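Local coordinates for protein ribose-phosphate pyrophosphokinase (Thermus thermophilus, PDB 7PN0) that probably catalyses the transfer of pyrophosphate from ATP to ribose 5-phosphate, making the nucleotide precursor phosphoribosyl pyrophosphate, and is seen here with bound ADP, at residues S145-I150 and A176-R181; G171-A176 and L185-I190; G207-K212 and E232-A237; A214-D219 and G225-A230; P254-I259 and P279-L284. All blocks are in the same frame, centred on the assembly; numbering follows the deposited sequence.

Contact 1 (S145-I150 and A176-R181); sequences SAEPVI and ASALAR. With SO4 (sulfate ion), chain F.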
# COMPACT_ATOMS: atom_id res chain seq x y z
N SER A 145 -14.10 -26.05 10.25
CA SER A 145 -15.47 -26.37 10.67
C SER A 145 -15.46 -27.23 11.94
O SER A 145 -14.62 -28.17 12.01
CB SER A 145 -16.17 -27.10 9.57
OG SER A 145 -17.47 -27.48 10.00
N ALA A 146 -16.37 -26.94 12.86
CA ALA A 146 -16.66 -27.77 14.07
C ALA A 146 -17.72 -28.83 13.74
O ALA A 146 -17.99 -29.64 14.64
CB ALA A 146 -17.13 -26.93 15.21
N GLU A 147 -18.25 -28.86 12.52
CA GLU A 147 -19.33 -29.82 12.17
C GLU A 147 -18.95 -31.25 12.59
O GLU A 147 -19.75 -31.90 13.25
CB GLU A 147 -19.63 -29.81 10.67
CG GLU A 147 -20.58 -28.70 10.22
CD GLU A 147 -20.98 -28.83 8.76
OE1 GLU A 147 -20.95 -29.97 8.23
OE2 GLU A 147 -21.31 -27.81 8.15
N PRO A 148 -17.79 -31.82 12.20
CA PRO A 148 -17.50 -33.22 12.54
C PRO A 148 -17.40 -33.43 14.06
O PRO A 148 -17.89 -34.45 14.54
CB PRO A 148 -16.18 -33.52 11.81
CG PRO A 148 -16.16 -32.49 10.68
CD PRO A 148 -16.77 -31.26 11.31
N VAL A 149 -16.83 -32.48 14.81
CA VAL A 149 -16.58 -32.70 16.25
C VAL A 149 -17.93 -32.62 16.97
O VAL A 149 -18.16 -33.42 17.94
CB VAL A 149 -15.54 -31.71 16.83
CG1 VAL A 149 -15.55 -31.72 18.35
CG2 VAL A 149 -14.12 -32.03 16.34
N ILE A 150 -18.81 -31.72 16.54
CA ILE A 150 -20.15 -31.51 17.21
C ILE A 150 -21.05 -32.71 16.91
O ILE A 150 -21.74 -33.21 17.84
CB ILE A 150 -20.78 -30.17 16.76
CG1 ILE A 150 -20.01 -29.00 17.36
CG2 ILE A 150 -22.28 -30.11 17.10
CD1 ILE A 150 -20.56 -27.65 17.00
N ALA A 176 -27.97 -26.22 11.46
CA ALA A 176 -28.82 -27.31 11.99
C ALA A 176 -29.02 -28.39 10.93
O ALA A 176 -28.94 -29.60 11.26
CB ALA A 176 -30.13 -26.75 12.50
N SER A 177 -29.28 -28.02 9.67
CA SER A 177 -29.48 -28.97 8.55
C SER A 177 -28.24 -29.85 8.32
O SER A 177 -28.39 -31.05 7.99
CB SER A 177 -29.82 -28.22 7.31
OG SER A 177 -30.09 -29.16 6.30
N ALA A 178 -27.05 -29.26 8.39
CA ALA A 178 -25.76 -29.96 8.24
C ALA A 178 -25.65 -31.03 9.32
O ALA A 178 -25.24 -32.13 8.99
CB ALA A 178 -24.59 -29.00 8.34
N LEU A 179 -25.94 -30.67 10.57
CA LEU A 179 -25.91 -31.60 11.73
C LEU A 179 -26.92 -32.73 11.49
O LEU A 179 -26.58 -33.91 11.68
CB LEU A 179 -26.25 -30.85 13.01
CG LEU A 179 -26.36 -31.75 14.23
CD1 LEU A 179 -25.01 -32.40 14.55
CD2 LEU A 179 -26.85 -30.98 15.43
N ALA A 180 -28.13 -32.38 11.07
CA ALA A 180 -29.21 -33.35 10.82
C ALA A 180 -28.73 -34.36 9.78
O ALA A 180 -28.99 -35.58 9.96
CB ALA A 180 -30.47 -32.65 10.39
N ARG A 181 -28.14 -33.90 8.69
CA ARG A 181 -27.71 -34.79 7.59
C ARG A 181 -26.60 -35.71 8.12
O ARG A 181 -26.62 -36.89 7.76
CB ARG A 181 -27.33 -34.00 6.34
CG ARG A 181 -28.54 -33.38 5.62
CD ARG A 181 -28.25 -32.68 4.28
NE ARG A 181 -27.00 -31.92 4.31
CZ ARG A 181 -26.87 -30.62 4.61
NH1 ARG A 181 -25.67 -30.09 4.65
NH2 ARG A 181 -27.93 -29.85 4.86
S SO4 F . -19.10 -24.41 11.11
O1 SO4 F . -18.70 -25.08 9.89
O2 SO4 F . -18.18 -24.80 12.15
O3 SO4 F . -20.47 -24.82 11.50
O4 SO4 F . -19.04 -23.00 10.93
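Glu147 reaches across from the first turn of its helix so that the methyl of Ala178 sits over one face of its carboxylate, not at the edge. Glu147 OE2 comes to 3.5 Å from Ala178 CB, and Glu147 CD lies 3.6 Å from that same carbon, so the end of the acid does the touching while its stem only spans the gap. The stem gets there because CG stands beside the backbone N (chi1 -83°) and the chain is stretched beyond it (chi2 -173°). Alanine suits the facing position, since a methyl lets the carboxylate settle close to the other helix. The polar end is held elsewhere: Glu147 OE1 forms a salt bridge with Arg182, one turn further along the helix from Ala178. A leucine here would probably leave Arg182 without its charged mate.

Further along, Ile150 and Leu179 meet branch to branch, with Ile150 CG2 at 4.4 Å from Leu179 CD1, a loose apolar touch between two buried side chains. The contact thus joins the start of helix 147-157 to the middle of helix 173-183, which both pack beside the mixed sheet of the C-terminal PRTase-like half; Leu179 also touches Val165 of that sheet and Phe154 of the facing helix.

Ser145, just ahead of helix 147-157, caps it: Glu147 N donates to Ser145 OG at 3.0 Å. That short hydroxyl can accept and donate at once, and it donates in turn to sulfate O1 at 2.7 Å. Ala146 N bonds sulfate O2 at 2.9 Å.

Contact 2 (G171-A176 and L185-I190); sequences GDLKRA and LPLAFI. With SO4 (sulfate ion), chain F.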
# COMPACT_ATOMS: atom_id res chain seq x y z
N GLY A 171 -31.94 -18.08 10.87
CA GLY A 171 -30.48 -18.03 10.66
C GLY A 171 -29.77 -19.32 11.05
O GLY A 171 -28.62 -19.50 10.61
N ASP A 172 -30.43 -20.21 11.82
CA ASP A 172 -29.83 -21.42 12.44
C ASP A 172 -30.10 -22.65 11.57
O ASP A 172 -29.47 -23.69 11.82
CB ASP A 172 -30.37 -21.64 13.86
CG ASP A 172 -29.84 -20.67 14.91
OD1 ASP A 172 -28.92 -19.87 14.58
OD2 ASP A 172 -30.37 -20.70 16.07
N LEU A 173 -30.93 -22.52 10.53
CA LEU A 173 -31.39 -23.65 9.68
C LEU A 173 -30.22 -24.30 8.93
O LEU A 173 -30.20 -25.54 8.80
CB LEU A 173 -32.43 -23.08 8.69
CG LEU A 173 -33.85 -23.67 8.68
CD1 LEU A 173 -34.15 -24.63 9.80
CD2 LEU A 173 -34.88 -22.55 8.66
N LYS A 174 -29.28 -23.52 8.42
CA LYS A 174 -28.18 -24.07 7.57
C LYS A 174 -27.27 -24.98 8.42
O LYS A 174 -26.95 -26.14 7.98
CB LYS A 174 -27.39 -22.93 6.94
CG LYS A 174 -26.36 -23.37 5.92
CD LYS A 174 -25.37 -22.28 5.52
CE LYS A 174 -26.02 -20.95 5.20
NZ LYS A 174 -26.83 -21.01 3.95
N ARG A 175 -26.84 -24.48 9.58
CA ARG A 175 -25.94 -25.22 10.51
C ARG A 175 -26.70 -26.41 11.10
O ARG A 175 -26.15 -27.54 11.15
CB ARG A 175 -25.34 -24.28 11.56
CG ARG A 175 -24.41 -25.00 12.53
CD ARG A 175 -23.58 -24.04 13.38
NE ARG A 175 -22.56 -23.32 12.62
CZ ARG A 175 -22.60 -22.03 12.26
NH1 ARG A 175 -21.58 -21.55 11.57
NH2 ARG A 175 -23.63 -21.24 12.53
N ALA A 176 -27.97 -26.22 11.46
CA ALA A 176 -28.82 -27.31 11.99
C ALA A 176 -29.02 -28.39 10.93
O ALA A 176 -28.94 -29.60 11.26
CB ALA A 176 -30.13 -26.75 12.50
N LEU A 185 -30.91 -37.55 10.93
CA LEU A 185 -32.03 -37.15 11.80
C LEU A 185 -32.95 -36.23 10.99
O LEU A 185 -32.50 -35.54 10.07
CB LEU A 185 -31.48 -36.39 13.01
CG LEU A 185 -31.30 -37.12 14.34
CD1 LEU A 185 -31.17 -38.62 14.22
CD2 LEU A 185 -30.13 -36.53 15.11
N PRO A 186 -34.24 -36.19 11.38
CA PRO A 186 -35.16 -35.20 10.85
C PRO A 186 -34.75 -33.82 11.37
O PRO A 186 -34.09 -33.74 12.39
CB PRO A 186 -36.53 -35.62 11.41
CG PRO A 186 -36.21 -36.43 12.66
CD PRO A 186 -34.86 -37.07 12.38
N LEU A 187 -35.16 -32.78 10.65
CA LEU A 187 -34.91 -31.36 10.98
C LEU A 187 -36.25 -30.71 11.29
O LEU A 187 -37.17 -30.93 10.52
CB LEU A 187 -34.20 -30.68 9.81
CG LEU A 187 -33.82 -29.22 10.00
CD1 LEU A 187 -32.84 -29.04 11.14
CD2 LEU A 187 -33.24 -28.65 8.71
N ALA A 188 -36.38 -30.03 12.42
CA ALA A 188 -37.62 -29.32 12.79
C ALA A 188 -37.28 -27.85 12.94
O ALA A 188 -36.09 -27.54 13.10
CB ALA A 188 -38.20 -29.89 14.05
N PHE A 189 -38.29 -26.99 12.93
CA PHE A 189 -38.16 -25.54 13.17
C PHE A 189 -39.16 -25.16 14.26
O PHE A 189 -40.35 -25.53 14.15
CB PHE A 189 -38.37 -24.75 11.87
CG PHE A 189 -38.13 -23.28 12.05
CD1 PHE A 189 -39.13 -22.44 12.50
CD2 PHE A 189 -36.88 -22.74 11.83
CE1 PHE A 189 -38.87 -21.09 12.74
CE2 PHE A 189 -36.63 -21.40 12.05
CZ PHE A 189 -37.62 -20.58 12.53
N ILE A 190 -38.73 -24.35 15.22
CA ILE A 190 -39.67 -23.86 16.26
C ILE A 190 -39.65 -22.33 16.23
O ILE A 190 -38.61 -21.70 16.52
CB ILE A 190 -39.39 -24.52 17.63
CG1 ILE A 190 -40.52 -24.25 18.64
CG2 ILE A 190 -38.02 -24.14 18.19
CD1 ILE A 190 -40.53 -25.19 19.86
S SO4 F . -19.10 -24.41 11.11
O1 SO4 F . -18.70 -25.08 9.89
O2 SO4 F . -18.18 -24.80 12.15
O3 SO4 F . -20.47 -24.82 11.50
O4 SO4 F . -19.04 -23.00 10.93
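Leu173 and Ala176, one turn apart at the start of helix 173-183, pass over Phe189 and Leu187 of strand 187-194, with CA-CA distances of 7.8 Å for Leu173 to Phe189 and 7.4 Å for Ala176 to Leu187. Leu173 crosses Phe189 at about a right angle, and Leu173 CD2 touches the ring obliquely, 3.8 Å from Phe189 CD2. Small Ala176 lets the backbones approach, and its CB receives Leu187 CD1 at 3.8 Å. Leu187 is turned that way by having CG anti to its backbone N (chi1 -178°), and its other methyl, CD2, comes within 4.3 Å of Leu173 CD1.

Strand 163-167, helix 173-183 and strand 187-194 form a beta-alpha-beta unit, and these apolar residues fasten the helix to its second strand. Beyond them Phe189 meets Phe189 of a neighbouring subunit edge to face.

Arg175 leaves the helix in another direction. Its chain bends at chi3 (-70°) to set the guanidinium edge toward a sulfate: Arg175 NE donates to O3 at 2.8 Å and Arg175 NH1 to O4 at 3.0 Å. A methionine in its place, lacking the guanidinium, would probably leave the sulfate without its positive mate and less firmly held.

Contact 3 (G207-K212 and E232-A237); sequences GEVEGK and EALMQA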
# COMPACT_ATOMS: atom_id res chain seq x y z
N GLY A 207 -42.17 -29.96 11.54
CA GLY A 207 -41.57 -31.21 12.03
C GLY A 207 -42.19 -31.59 13.36
O GLY A 207 -43.09 -30.87 13.87
N GLU A 208 -41.73 -32.69 13.94
CA GLU A 208 -42.24 -33.23 15.22
C GLU A 208 -41.13 -33.21 16.28
O GLU A 208 -40.00 -33.66 15.97
CB GLU A 208 -42.76 -34.65 14.97
CG GLU A 208 -44.18 -34.67 14.44
CD GLU A 208 -44.37 -35.49 13.18
OE1 GLU A 208 -43.54 -35.34 12.25
OE2 GLU A 208 -45.33 -36.29 13.12
N VAL A 209 -41.45 -32.76 17.49
CA VAL A 209 -40.52 -32.89 18.65
C VAL A 209 -41.18 -33.64 19.82
O VAL A 209 -40.45 -33.96 20.77
CB VAL A 209 -40.01 -31.51 19.08
CG1 VAL A 209 -39.35 -30.80 17.91
CG2 VAL A 209 -41.13 -30.67 19.69
N GLU A 210 -42.49 -33.88 19.79
CA GLU A 210 -43.18 -34.39 21.00
C GLU A 210 -42.56 -35.74 21.37
O GLU A 210 -42.53 -36.62 20.50
CB GLU A 210 -44.69 -34.50 20.82
CG GLU A 210 -45.39 -34.78 22.14
CD GLU A 210 -46.87 -35.07 22.01
OE1 GLU A 210 -47.46 -35.54 23.00
OE2 GLU A 210 -47.42 -34.85 20.92
N GLY A 211 -42.07 -35.87 22.62
CA GLY A 211 -41.44 -37.08 23.18
C GLY A 211 -40.09 -37.39 22.56
O GLY A 211 -39.56 -38.53 22.76
N LYS A 212 -39.51 -36.44 21.82
CA LYS A 212 -38.23 -36.69 21.10
C LYS A 212 -37.10 -36.03 21.89
O LYS A 212 -37.36 -35.10 22.69
CB LYS A 212 -38.29 -36.22 19.65
CG LYS A 212 -39.49 -36.73 18.85
CD LYS A 212 -39.16 -37.81 17.85
CE LYS A 212 -38.78 -37.26 16.49
NZ LYS A 212 -38.98 -38.27 15.41
N GLU A 232 -36.84 -23.72 26.40
CA GLU A 232 -38.17 -23.46 27.03
C GLU A 232 -39.27 -23.73 26.00
O GLU A 232 -40.22 -24.45 26.33
CB GLU A 232 -38.28 -22.03 27.57
CG GLU A 232 -37.57 -21.79 28.90
CD GLU A 232 -37.97 -20.47 29.54
OE1 GLU A 232 -38.86 -19.78 29.00
OE2 GLU A 232 -37.40 -20.13 30.57
N ALA A 233 -39.13 -23.18 24.79
CA ALA A 233 -40.09 -23.38 23.68
C ALA A 233 -40.27 -24.88 23.41
O ALA A 233 -41.41 -25.31 23.19
CB ALA A 233 -39.63 -22.69 22.42
N LEU A 234 -39.16 -25.64 23.40
CA LEU A 234 -39.14 -27.07 23.01
C LEU A 234 -39.81 -27.90 24.11
O LEU A 234 -40.56 -28.84 23.78
CB LEU A 234 -37.70 -27.51 22.78
CG LEU A 234 -37.19 -27.31 21.35
CD1 LEU A 234 -35.66 -27.41 21.29
CD2 LEU A 234 -37.83 -28.31 20.40
N MET A 235 -39.59 -27.56 25.38
CA MET A 235 -40.28 -28.27 26.48
C MET A 235 -41.77 -27.89 26.45
O MET A 235 -42.60 -28.78 26.65
CB MET A 235 -39.65 -27.98 27.84
CG MET A 235 -38.19 -28.43 27.97
SD MET A 235 -37.79 -30.11 27.37
CE MET A 235 -38.53 -31.11 28.66
N GLN A 236 -42.13 -26.65 26.10
CA GLN A 236 -43.57 -26.25 25.96
C GLN A 236 -44.20 -27.02 24.80
O GLN A 236 -45.40 -27.29 24.90
CB GLN A 236 -43.76 -24.74 25.78
CG GLN A 236 -43.55 -23.93 27.05
CD GLN A 236 -43.30 -22.47 26.78
OE1 GLN A 236 -43.62 -21.93 25.71
NE2 GLN A 236 -42.70 -21.80 27.74
N ALA A 237 -43.44 -27.35 23.73
CA ALA A 237 -43.94 -28.14 22.57
C ALA A 237 -43.87 -29.64 22.88
O ALA A 237 -44.12 -30.44 21.95
CB ALA A 237 -43.19 -27.83 21.29
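Val209 splits its two methyls between Leu234, near the end of helix 225-236, and Ala237 just after it. Val209 CG1 meets Leu234 CD2 at 3.8 Å, and Val209 CG2 lies 3.9 Å from Ala237 CB and 3.8 Å from Ala237 O. The branching explains the double touch: with chi1 at -56°, CG1 stands beside the backbone N and CG2 in the crowded position between N and the carbonyl carbon, so one methyl serves each partner. Leu234 and Val209 cross at about a right angle, and Leu234 offers only the CD2 branch to it. A beta-branched residue fits here because it is short and wide, whereas Ala237 is small enough to let the loop come close.

The next shell fixes where Val209 can stand. It opens a type II beta turn that runs to Lys212, closed by Lys212 N donating to Val209 O at 2.9 Å. Gly211 holds the third position of the turn with a positive phi of 69°, a conformation that a residue without a side chain adopts with little strain. On the other side, Ala237 is the first residue to leave the helical path, its N still bonded to Ala233 O at 2.9 Å.

The turn joins strand 200-206 to strand 213-218, and backbone bonds tie Gly211 to Gly238 and Lys212 to Lys240 where the chain runs on from the helix. Val209 also packs on Ala188 of strand 187-194 and on Val164 and Val166 of strand 163-167, while Leu234 rests on Val166, so the loop before strand 213-218 and the helix end are packed together against these two strands.

Contact 4 (A214-D219 and G225-A230); sequences ALIVDD and GSLVEA. With SO4 (sulfate ion), chain D.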
# COMPACT_ATOMS: atom_id res chain seq x y z
N ALA A 214 -34.53 -33.56 21.48
CA ALA A 214 -34.25 -32.42 20.58
C ALA A 214 -32.77 -32.02 20.74
O ALA A 214 -32.29 -31.86 21.89
CB ALA A 214 -35.17 -31.29 20.92
N LEU A 215 -32.10 -31.82 19.60
CA LEU A 215 -30.71 -31.34 19.54
C LEU A 215 -30.72 -29.90 18.99
O LEU A 215 -31.33 -29.69 17.94
CB LEU A 215 -29.92 -32.28 18.62
CG LEU A 215 -30.04 -33.77 18.90
CD1 LEU A 215 -29.07 -34.53 18.04
CD2 LEU A 215 -29.81 -34.06 20.38
N ILE A 216 -30.07 -28.96 19.66
CA ILE A 216 -29.88 -27.59 19.09
C ILE A 216 -28.39 -27.29 18.94
O ILE A 216 -27.56 -27.74 19.78
CB ILE A 216 -30.65 -26.52 19.86
CG1 ILE A 216 -30.08 -26.26 21.25
CG2 ILE A 216 -32.13 -26.89 19.89
CD1 ILE A 216 -30.84 -25.26 22.08
N VAL A 217 -28.04 -26.54 17.90
CA VAL A 217 -26.60 -26.25 17.65
C VAL A 217 -26.52 -24.78 17.28
O VAL A 217 -27.44 -24.28 16.57
CB VAL A 217 -26.02 -27.20 16.60
CG1 VAL A 217 -26.76 -27.13 15.25
CG2 VAL A 217 -24.52 -26.99 16.42
N ASP A 218 -25.48 -24.11 17.76
CA ASP A 218 -25.23 -22.71 17.37
C ASP A 218 -23.75 -22.51 17.08
O ASP A 218 -22.94 -23.39 17.43
CB ASP A 218 -25.76 -21.75 18.44
CG ASP A 218 -26.22 -20.41 17.85
OD1 ASP A 218 -26.30 -20.30 16.60
OD2 ASP A 218 -26.52 -19.50 18.65
N ASP A 219 -23.39 -21.37 16.50
CA ASP A 219 -21.95 -21.04 16.34
C ASP A 219 -21.37 -20.76 17.73
O ASP A 219 -20.20 -21.15 18.03
CB ASP A 219 -21.73 -19.88 15.35
CG ASP A 219 -22.41 -18.58 15.74
OD1 ASP A 219 -23.59 -18.63 16.13
OD2 ASP A 219 -21.74 -17.49 15.67
N GLY A 225 -28.90 -16.58 26.15
CA GLY A 225 -30.26 -16.03 25.90
C GLY A 225 -31.03 -16.83 24.85
O GLY A 225 -32.19 -17.24 25.15
N SER A 226 -30.44 -17.08 23.68
CA SER A 226 -31.10 -17.88 22.60
C SER A 226 -31.22 -19.37 22.98
O SER A 226 -32.27 -20.00 22.69
CB SER A 226 -30.40 -17.69 21.31
OG SER A 226 -30.78 -18.72 20.42
N LEU A 227 -30.22 -19.95 23.63
CA LEU A 227 -30.26 -21.38 24.08
C LEU A 227 -31.48 -21.59 25.01
O LEU A 227 -32.30 -22.48 24.73
CB LEU A 227 -28.92 -21.72 24.73
CG LEU A 227 -28.71 -23.17 25.19
CD1 LEU A 227 -27.24 -23.44 25.42
CD2 LEU A 227 -29.47 -23.46 26.47
N VAL A 228 -31.61 -20.76 26.03
CA VAL A 228 -32.69 -20.78 27.06
C VAL A 228 -34.07 -20.71 26.40
O VAL A 228 -34.94 -21.56 26.74
CB VAL A 228 -32.47 -19.62 28.07
CG1 VAL A 228 -33.76 -19.05 28.64
CG2 VAL A 228 -31.54 -20.07 29.19
N GLU A 229 -34.27 -19.76 25.48
CA GLU A 229 -35.57 -19.54 24.80
C GLU A 229 -35.93 -20.79 24.02
O GLU A 229 -37.09 -21.21 24.06
CB GLU A 229 -35.50 -18.39 23.78
CG GLU A 229 -35.59 -17.00 24.35
CD GLU A 229 -35.84 -15.93 23.29
OE1 GLU A 229 -36.32 -16.28 22.19
OE2 GLU A 229 -35.55 -14.75 23.55
N ALA A 230 -34.97 -21.35 23.27
CA ALA A 230 -35.22 -22.52 22.42
C ALA A 230 -35.61 -23.70 23.32
O ALA A 230 -36.58 -24.42 22.98
CB ALA A 230 -34.02 -22.81 21.58
S SO4 D . -26.77 -17.49 22.96
O1 SO4 D . -27.47 -18.72 23.35
O2 SO4 D . -26.17 -17.70 21.66
O3 SO4 D . -27.75 -16.42 22.86
O4 SO4 D . -25.72 -17.17 23.90
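Strand 213-218 and helix 225-236 form a strand-loop-helix unit, in which Ile216 of the strand packs against Leu227 and Ala230 of the helix. Ile216 CD1 does all of the touching: it lies 4.0 Å from Ala230 CB and 4.3 Å from Leu227 CG. With CG1 set between the backbone N and the carbonyl carbon (chi1 69°) and CD1 extended beyond it, the long branch points its end at the helix. Ala230 leaves room for that methyl, and Leu227 flanks it; both Ile216 and Leu227 also reach Ala244 of strand 241-246.

The connection is consistent with the ribose-phosphate loop of PRTase-like proteins, in which backbone amides at the helix start grip a phosphate. A sulfate occupies that place: Ser226 N donates to O3 at 2.9 Å and Leu227 N to O1 at 3.0 Å, with Ser222 N and Ala224 N as further donors. The helix N-terminus would probably strengthen this hold. Asp218 and Asp219 follow Val217 as an acidic pair which, in relatives, faces the ribose hydroxyls; Asp219 OD2 is hydrogen-bonded to His129 of the ADP pocket.

Contact 5 (P254-I259 and P279-L284); sequences PALDRI and PKLRTL. With SO4 (sulfate ion), chain G.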
# COMPACT_ATOMS: atom_id res chain seq x y z
N PRO A 254 -24.93 -13.83 32.53
CA PRO A 254 -25.80 -14.80 33.21
C PRO A 254 -25.76 -16.22 32.62
O PRO A 254 -26.59 -17.04 33.02
CB PRO A 254 -27.19 -14.18 32.97
CG PRO A 254 -27.07 -13.53 31.61
CD PRO A 254 -25.64 -13.02 31.52
N ALA A 255 -24.88 -16.51 31.65
CA ALA A 255 -24.93 -17.80 30.90
C ALA A 255 -24.97 -19.00 31.87
O ALA A 255 -25.79 -19.90 31.66
CB ALA A 255 -23.77 -17.89 29.96
N LEU A 256 -24.06 -19.08 32.82
CA LEU A 256 -23.88 -20.29 33.67
C LEU A 256 -25.14 -20.49 34.54
O LEU A 256 -25.68 -21.62 34.56
CB LEU A 256 -22.62 -20.15 34.52
CG LEU A 256 -21.37 -20.83 33.96
CD1 LEU A 256 -21.47 -22.33 34.17
CD2 LEU A 256 -21.17 -20.55 32.48
N ASP A 257 -25.61 -19.42 35.17
CA ASP A 257 -26.86 -19.40 35.99
C ASP A 257 -28.05 -19.83 35.13
O ASP A 257 -28.89 -20.58 35.63
CB ASP A 257 -27.14 -18.02 36.60
CG ASP A 257 -26.15 -17.52 37.65
OD1 ASP A 257 -25.35 -18.31 38.18
OD2 ASP A 257 -26.19 -16.34 37.93
N ARG A 258 -28.13 -19.33 33.89
CA ARG A 258 -29.28 -19.59 32.99
C ARG A 258 -29.30 -21.06 32.59
O ARG A 258 -30.37 -21.68 32.58
CB ARG A 258 -29.17 -18.68 31.76
CG ARG A 258 -29.66 -17.26 31.99
CD ARG A 258 -29.47 -16.44 30.73
NE ARG A 258 -30.09 -15.14 30.82
CZ ARG A 258 -30.04 -14.22 29.85
NH1 ARG A 258 -30.63 -13.04 30.03
NH2 ARG A 258 -29.35 -14.44 28.74
N ILE A 259 -28.14 -21.60 32.24
CA ILE A 259 -27.97 -23.03 31.88
C ILE A 259 -28.32 -23.92 33.08
O ILE A 259 -29.01 -24.90 32.86
CB ILE A 259 -26.55 -23.27 31.36
CG1 ILE A 259 -26.36 -22.55 30.03
CG2 ILE A 259 -26.24 -24.74 31.26
CD1 ILE A 259 -24.91 -22.49 29.56
N PRO A 279 -21.93 -27.97 36.16
CA PRO A 279 -22.41 -29.35 36.18
C PRO A 279 -22.85 -29.87 34.81
O PRO A 279 -22.62 -31.02 34.53
CB PRO A 279 -23.63 -29.30 37.13
CG PRO A 279 -23.33 -28.14 38.05
CD PRO A 279 -22.59 -27.14 37.18
N LYS A 280 -23.51 -29.06 33.99
CA LYS A 280 -24.06 -29.62 32.73
C LYS A 280 -23.17 -29.21 31.54
O LYS A 280 -23.56 -29.50 30.39
CB LYS A 280 -25.51 -29.16 32.58
CG LYS A 280 -26.38 -29.52 33.77
CD LYS A 280 -27.85 -29.34 33.53
CE LYS A 280 -28.29 -27.91 33.71
NZ LYS A 280 -29.64 -27.66 33.16
N LEU A 281 -22.02 -28.59 31.79
CA LEU A 281 -21.12 -28.13 30.69
C LEU A 281 -20.17 -29.27 30.28
O LEU A 281 -19.62 -29.90 31.15
CB LEU A 281 -20.40 -26.87 31.16
CG LEU A 281 -21.31 -25.68 31.48
CD1 LEU A 281 -20.47 -24.45 31.75
CD2 LEU A 281 -22.30 -25.41 30.36
N ARG A 282 -20.00 -29.52 28.99
CA ARG A 282 -19.05 -30.51 28.43
C ARG A 282 -18.11 -29.80 27.44
O ARG A 282 -18.57 -28.87 26.73
CB ARG A 282 -19.82 -31.62 27.74
CG ARG A 282 -19.02 -32.90 27.52
CD ARG A 282 -19.05 -33.83 28.73
NE ARG A 282 -19.34 -35.20 28.32
CZ ARG A 282 -20.32 -35.97 28.84
NH1 ARG A 282 -21.12 -35.52 29.81
NH2 ARG A 282 -20.48 -37.21 28.41
N THR A 283 -16.86 -30.24 27.38
CA THR A 283 -15.84 -29.67 26.47
C THR A 283 -15.52 -30.64 25.34
O THR A 283 -15.31 -31.83 25.59
CB THR A 283 -14.59 -29.29 27.25
OG1 THR A 283 -14.96 -28.30 28.20
CG2 THR A 283 -13.52 -28.74 26.32
N LEU A 284 -15.47 -30.13 24.12
CA LEU A 284 -15.13 -30.89 22.90
C LEU A 284 -13.81 -30.29 22.39
O LEU A 284 -13.82 -29.18 21.82
CB LEU A 284 -16.24 -30.77 21.84
CG LEU A 284 -17.69 -30.92 22.32
CD1 LEU A 284 -18.66 -30.65 21.17
CD2 LEU A 284 -17.93 -32.32 22.92
S SO4 G . -29.64 -11.52 26.62
O1 SO4 G . -30.07 -12.80 26.14
O2 SO4 G . -28.23 -11.35 26.44
O3 SO4 G . -30.35 -10.52 25.89
O4 SO4 G . -29.92 -11.40 28.02
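The guanidinium of Arg258, one turn along the helix from Pro254, has Pro254 CG lying over the centre of one face, 3.4 Å above its plane, and a sulfate at its edge, in plane. Arg258 NH1 donates to sulfate O4 at 2.7 Å and Arg258 NH2 to O1 at 3.2 Å, while NH2 also bonds Thr223 O. A long, fully stretched chain and a flat cation suit this place, able to carry charge to an anion that Thr223 OG1 also holds.

At the interface of the two segments, Leu281 sits between Ile259 and Leu256, crossing Ile259 at about a right angle with Leu281 CD2 4.0 Å from Ile259 CD1. On its other branch Leu281 CD1 comes to 3.4 Å from Leu256 CD1, closer than normal packing and so doubtful in detail.

Helix 255-261 thus lies against the edge of the mixed sheet, where strand 281-284 runs beside strand 266-270; Ile259 and Leu281 both touch Val267 there. Lys280 is bent at chi3 (-82°), and Lys280 NZ donates to Ile259 O at 2.8 Å, with a C=O...N angle of 152° and the donor tilted 19° from the carbonyl plane. Lys280 NZ also bonds Val264 O, in the chain after the helix.

Contacts 1 and 2 share Ala176 and helix 173-183, and one sulfate is bound by both through Ser145, Ala146 and Arg175; their centres are about 11 Å apart. Contact 4 is nested in the chain loop closed by contact 3, the two using opposite ends of helix 225-236. Val217 of contact 4 packs on Leu179, Ala176 and Ile150, linking it to contact 1, while Val228 joins it to Arg258 of contact 5. No residue of the five contacts belongs to the ADP pocket; the side chains of Leu173 and Leu227 lie about 12 and about 13 Å from a bound ADP. Contact 3 touches contacts 2 and 4 but not 1 and 5, whose centres are about 21 Å from its own.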